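Local coordinates for protein coatomer subunit delta (Saccharomyces cerevisiae, PDB 5FJZ) that forms part of the COPI vesicle coat and binds a tryptophan-based motif of Dsl1 through its mu-homology domain, probably serving retrograde Golgi-to-ER transport, at residues A[10-15]-A[99-104]; A[244-247]-A[253-256]. All blocks are in the same frame, centred on the assembly; numbering follows the deposited sequence.

Both contacts lie in the mu-homology domain of delta-COP, on the same side of the chain's centre, with their centres about 14 Å apart. Ile15 joins them. It begins strand 15-27 just after the loop of contact 1, and its CB lies 3.7 Å from CB of Tyr256 in contact 2. Its CD1 also reaches Val244, at 3.8 Å from CG1. Contact 1 is the one beside the ligand: Ser103 and Leu104 touch the bound Dsl1 peptide, and both of its segments fall in the region found to interact with Dsl1. Contact 2 packs the return from strand 241-246 toward strand 257-269.

Contact 1 of 2, residues A[10-15]-A[99-104]; sequences PENNGI and ANDQSL
Asp101 and Asn12 meet through their side chains alone, and 74 Å² of surface is buried between 10-15 and 99-104. Both segments are loops, one leading into strand 15-27 and the other into strand 104-113. Along 99-104, the N of Asn100 donates to OE1 of Gln102 over 2.9 Å, bridging over Asp101. The donor comes from above the carbonyl plane, with a bent N-H...O angle of 132°. Asp101 itself has a left-handed backbone. The end of the Asn12 amide approaches its carboxylate, with the atom named OD1 in Asn12 2.9 Å from OD1 of Asp101. The planes of carboxylate and amide are 41° apart, and the two side chains run alongside each other, pointing opposite ways. With CG opposite its own backbone N (chi1 -177°), Asn12 carries its amide across to the carboxylate. CB of Asn12 lies 3.6 Å from OD1 of Asp101. Replacing Asp101 by an alanine would probably leave Arg45 without its carboxylate partner and open a gap beside CB of Asn12. Farther along, Gln102 NE2 hydrogen-bonds to OG1 of Thr190 of a second subunit, another copy of this protein. Ser103 makes backbone hydrogen bonds to the bound Dsl1 peptide, and Leu104 packs on an aromatic side chain of it. The main partner of the buried Asp101 carboxylate is Arg45, whose NE forms a salt bridge with OD1 while its NH1 hydrogen-bonds to O of Pro10. This neighbouring positive charge probably favours the ionised form of Asp101.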
loop_
_atom_site.group_PDB
_atom_site.type_symbol
_atom_site.label_atom_id
_atom_site.label_comp_id
_atom_site.label_asym_id
_atom_site.label_seq_id
_atom_site.Cartn_x
_atom_site.Cartn_y
_atom_site.Cartn_z
ATOM N N PRO A 10 -2.496 16.042 -20.901
ATOM C CA PRO A 10 -1.984 16.720 -22.096
ATOM C C PRO A 10 -2.568 16.151 -23.384
ATOM O O PRO A 10 -2.860 14.969 -23.443
ATOM C CB PRO A 10 -0.491 16.418 -22.062
ATOM C CG PRO A 10 -0.201 15.867 -20.724
ATOM C CD PRO A 10 -1.449 15.338 -20.133
ATOM N N GLU A 11 -2.777 16.989 -24.391
ATOM C CA GLU A 11 -3.306 16.529 -25.670
ATOM C C GLU A 11 -2.222 15.858 -26.494
ATOM O O GLU A 11 -1.054 16.232 -26.457
ATOM C CB GLU A 11 -3.910 17.683 -26.480
ATOM C CG GLU A 11 -4.436 17.258 -27.865
ATOM C CD GLU A 11 -5.223 18.354 -28.583
ATOM O OE1 GLU A 11 -5.414 19.461 -28.004
ATOM O OE2 GLU A 11 -5.632 18.099 -29.742
ATOM N N ASN A 12 -2.626 14.814 -27.175
ATOM C CA ASN A 12 -1.776 14.030 -28.029
ATOM C C ASN A 12 -2.259 14.259 -29.432
ATOM O O ASN A 12 -3.427 14.017 -29.714
ATOM C CB ASN A 12 -1.905 12.547 -27.649
ATOM C CG ASN A 12 -0.994 11.603 -28.449
ATOM O OD1 ASN A 12 -1.051 10.379 -28.297
ATOM N ND2 ASN A 12 -0.135 12.157 -29.289
ATOM N N ASN A 13 -1.364 14.659 -30.342
ATOM C CA ASN A 13 -1.786 14.900 -31.742
ATOM C C ASN A 13 -1.426 13.753 -32.701
ATOM O O ASN A 13 -1.626 13.819 -33.940
ATOM C CB ASN A 13 -1.246 16.265 -32.166
ATOM C CG ASN A 13 -1.855 17.422 -31.361
ATOM O OD1 ASN A 13 -3.081 17.510 -31.159
ATOM N ND2 ASN A 13 -1.002 18.291 -30.858
ATOM N N GLY A 14 -0.900 12.680 -32.110
ATOM C CA GLY A 14 -0.488 11.486 -32.811
ATOM C C GLY A 14 0.426 10.615 -31.976
ATOM O O GLY A 14 0.058 9.509 -31.498
ATOM N N ILE A 15 1.635 11.093 -31.802
ATOM C CA ILE A 15 2.617 10.532 -30.875
ATOM C C ILE A 15 2.937 11.559 -29.813
ATOM O O ILE A 15 3.318 12.689 -30.125
ATOM C CB ILE A 15 3.937 10.121 -31.566
ATOM C CG1 ILE A 15 3.649 8.950 -32.527
ATOM C CG2 ILE A 15 4.973 9.676 -30.548
ATOM C CD1 ILE A 15 4.812 8.487 -33.341
ATOM N N ALA A 99 -2.391 1.764 -29.961
ATOM C CA ALA A 99 -2.648 3.054 -30.499
ATOM C C ALA A 99 -4.003 3.593 -30.120
ATOM O O ALA A 99 -4.577 4.370 -30.862
ATOM C CB ALA A 99 -2.467 2.996 -32.034
ATOM N N ASN A 100 -4.462 3.279 -28.903
ATOM C CA ASN A 100 -5.621 3.949 -28.312
ATOM C C ASN A 100 -5.270 4.861 -27.112
ATOM O O ASN A 100 -5.995 4.890 -26.097
ATOM C CB ASN A 100 -6.669 2.919 -27.937
ATOM C CG ASN A 100 -7.291 2.227 -29.155
ATOM O OD1 ASN A 100 -8.028 2.812 -29.904
ATOM N ND2 ASN A 100 -6.989 0.974 -29.328
ATOM N N ASP A 101 -4.258 5.704 -27.337
ATOM C CA ASP A 101 -3.813 6.727 -26.451
ATOM C C ASP A 101 -3.538 6.241 -25.023
ATOM O O ASP A 101 -3.700 6.974 -24.099
ATOM C CB ASP A 101 -4.779 7.883 -26.420
ATOM C CG ASP A 101 -4.074 9.240 -26.309
ATOM O OD1 ASP A 101 -2.855 9.305 -26.361
ATOM O OD2 ASP A 101 -4.773 10.256 -26.139
ATOM N N GLN A 102 -3.108 5.014 -24.879
ATOM C CA GLN A 102 -2.692 4.459 -23.569
ATOM C C GLN A 102 -1.282 4.825 -23.268
ATOM O O GLN A 102 -0.403 4.858 -24.181
ATOM C CB GLN A 102 -2.766 2.938 -23.514
ATOM C CG GLN A 102 -4.083 2.369 -24.007
ATOM C CD GLN A 102 -4.052 1.876 -25.453
ATOM O OE1 GLN A 102 -3.376 2.445 -26.332
ATOM N NE2 GLN A 102 -4.824 0.845 -25.720
ATOM N N SER A 103 -1.019 5.077 -21.997
ATOM C CA SER A 103 0.347 5.490 -21.589
ATOM C C SER A 103 1.164 4.215 -21.481
ATOM O O SER A 103 0.920 3.349 -20.605
ATOM C CB SER A 103 0.395 6.261 -20.252
ATOM O OG SER A 103 -0.272 7.523 -20.335
ATOM N N LEU A 104 2.129 4.074 -22.349
ATOM C CA LEU A 104 2.927 2.868 -22.422
ATOM C C LEU A 104 4.322 3.143 -21.857
ATOM O O LEU A 104 5.095 3.910 -22.454
ATOM C CB LEU A 104 3.042 2.381 -23.839
ATOM C CG LEU A 104 1.776 2.261 -24.624
ATOM C CD1 LEU A 104 2.110 1.929 -26.080
ATOM C CD2 LEU A 104 0.817 1.210 -24.070
#

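Contact 2 of 2, residues A[244-247]-A[253-256]; sequences VVMA and ELPY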
loop_
_atom_site.group_PDB
_atom_site.type_symbol
_atom_site.label_atom_id
_atom_site.label_comp_id
_atom_site.label_asym_id
_atom_site.label_seq_id
_atom_site.Cartn_x
_atom_site.Cartn_y
_atom_site.Cartn_z
ATOM N N VAL A 244 11.726 10.181 -34.097
ATOM C CA VAL A 244 10.851 9.042 -34.185
ATOM C C VAL A 244 10.734 8.664 -35.703
ATOM O O VAL A 244 10.560 9.528 -36.554
ATOM C CB VAL A 244 9.471 9.401 -33.619
ATOM C CG1 VAL A 244 8.533 8.186 -33.763
ATOM C CG2 VAL A 244 9.531 9.782 -32.142
ATOM N N VAL A 245 10.665 7.364 -35.956
ATOM C CA VAL A 245 10.939 6.806 -37.212
ATOM C C VAL A 245 10.005 5.595 -37.412
ATOM O O VAL A 245 9.646 4.923 -36.467
ATOM C CB VAL A 245 12.459 6.469 -37.062
ATOM C CG1 VAL A 245 12.807 5.009 -37.219
ATOM C CG2 VAL A 245 13.336 7.500 -37.729
ATOM N N MET A 246 9.688 5.298 -38.661
ATOM C CA MET A 246 9.003 4.065 -39.033
ATOM C C MET A 246 9.874 2.905 -38.674
ATOM O O MET A 246 11.086 2.955 -38.914
ATOM C CB MET A 246 8.696 4.062 -40.545
ATOM C CG MET A 246 7.551 4.967 -40.944
ATOM S SD MET A 246 5.993 4.263 -40.356
ATOM C CE MET A 246 5.758 2.891 -41.520
ATOM N N ALA A 247 9.271 1.863 -38.100
ATOM C CA ALA A 247 10.012 0.729 -37.618
ATOM C C ALA A 247 10.696 0.021 -38.773
ATOM O O ALA A 247 11.762 -0.548 -38.598
ATOM C CB ALA A 247 9.136 -0.258 -36.864
ATOM N N GLU A 253 10.903 9.663 -40.981
ATOM C CA GLU A 253 10.652 10.243 -39.679
ATOM C C GLU A 253 9.188 10.565 -39.545
ATOM O O GLU A 253 8.493 10.815 -40.552
ATOM C CB GLU A 253 11.509 11.489 -39.477
ATOM C CG GLU A 253 12.995 11.151 -39.579
ATOM C CD GLU A 253 13.905 12.232 -39.042
ATOM O OE1 GLU A 253 13.463 13.398 -38.967
ATOM O OE2 GLU A 253 15.068 11.916 -38.686
ATOM N N LEU A 254 8.706 10.538 -38.300
ATOM C CA LEU A 254 7.295 10.735 -38.027
ATOM C C LEU A 254 7.114 11.985 -37.149
ATOM O O LEU A 254 7.990 12.296 -36.385
ATOM C CB LEU A 254 6.780 9.492 -37.295
ATOM C CG LEU A 254 6.184 8.301 -38.059
ATOM C CD1 LEU A 254 6.087 8.488 -39.567
ATOM C CD2 LEU A 254 6.870 7.004 -37.689
ATOM N N PRO A 255 5.933 12.594 -37.174
ATOM C CA PRO A 255 5.688 13.751 -36.330
ATOM C C PRO A 255 5.457 13.282 -34.864
ATOM O O PRO A 255 4.908 12.204 -34.628
ATOM C CB PRO A 255 4.370 14.284 -36.824
ATOM C CG PRO A 255 3.652 13.063 -37.418
ATOM C CD PRO A 255 4.792 12.342 -38.089
ATOM N N TYR A 256 5.862 14.098 -33.919
ATOM C CA TYR A 256 5.706 13.719 -32.491
ATOM C C TYR A 256 5.940 14.953 -31.615
ATOM O O TYR A 256 6.397 15.987 -32.092
ATOM C CB TYR A 256 6.640 12.617 -32.108
ATOM C CG TYR A 256 8.100 13.023 -32.143
ATOM C CD1 TYR A 256 8.818 12.984 -33.345
ATOM C CD2 TYR A 256 8.773 13.402 -30.984
ATOM C CE1 TYR A 256 10.152 13.347 -33.403
ATOM C CE2 TYR A 256 10.096 13.784 -31.028
ATOM C CZ TYR A 256 10.786 13.727 -32.227
ATOM O OH TYR A 256 12.071 14.093 -32.265
#
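Val244 and Leu254 are joined by a backbone hydrogen bond that helps form an isolated beta bridge in the mu-homology domain. The bridge ties strand 241-246, an outermost strand of a three-stranded antiparallel sheet, to the chain returning toward strand 257-269. The N of Leu254 donates to O of Val244 over 2.7 Å, with an N-H...O angle of 158°. The same carbonyl oxygen also takes a CA-H...O contact from CA of Glu253, at 3.2 Å. The side chain of Val244 divides between two partners. CG2 sits over one face of the Tyr256 ring, 3.6 Å from its centroid and 17° off the normal, a CH-pi contact. CG1 turns to CB of Leu254, at 4.2 Å. With CG of Tyr256 between its backbone N and carbonyl carbon (chi1 67°), the ring turns a face to CG2 of Val244. The O of Leu254 lies at the ring's edge, in its plane. Ile15 and Ile17 of strand 15-27 pack against both Val244 and Tyr256, and Lys231 makes a cation-pi contact with the ring. Val245 faces away from the returning segment but pairs with Glu253 in the bridge, their CA atoms 4.2 Å apart. Its CG2 still brushes the CG methylene of Glu253. Met246 also makes a backbone hydrogen bond with Gln252. The side chain of Met246 is bent at its second and third torsions and crosses Leu254 at about a right angle. There CD2 of Leu254 rests 3.4 Å from N of Met246 and 3.9 Å from its CG.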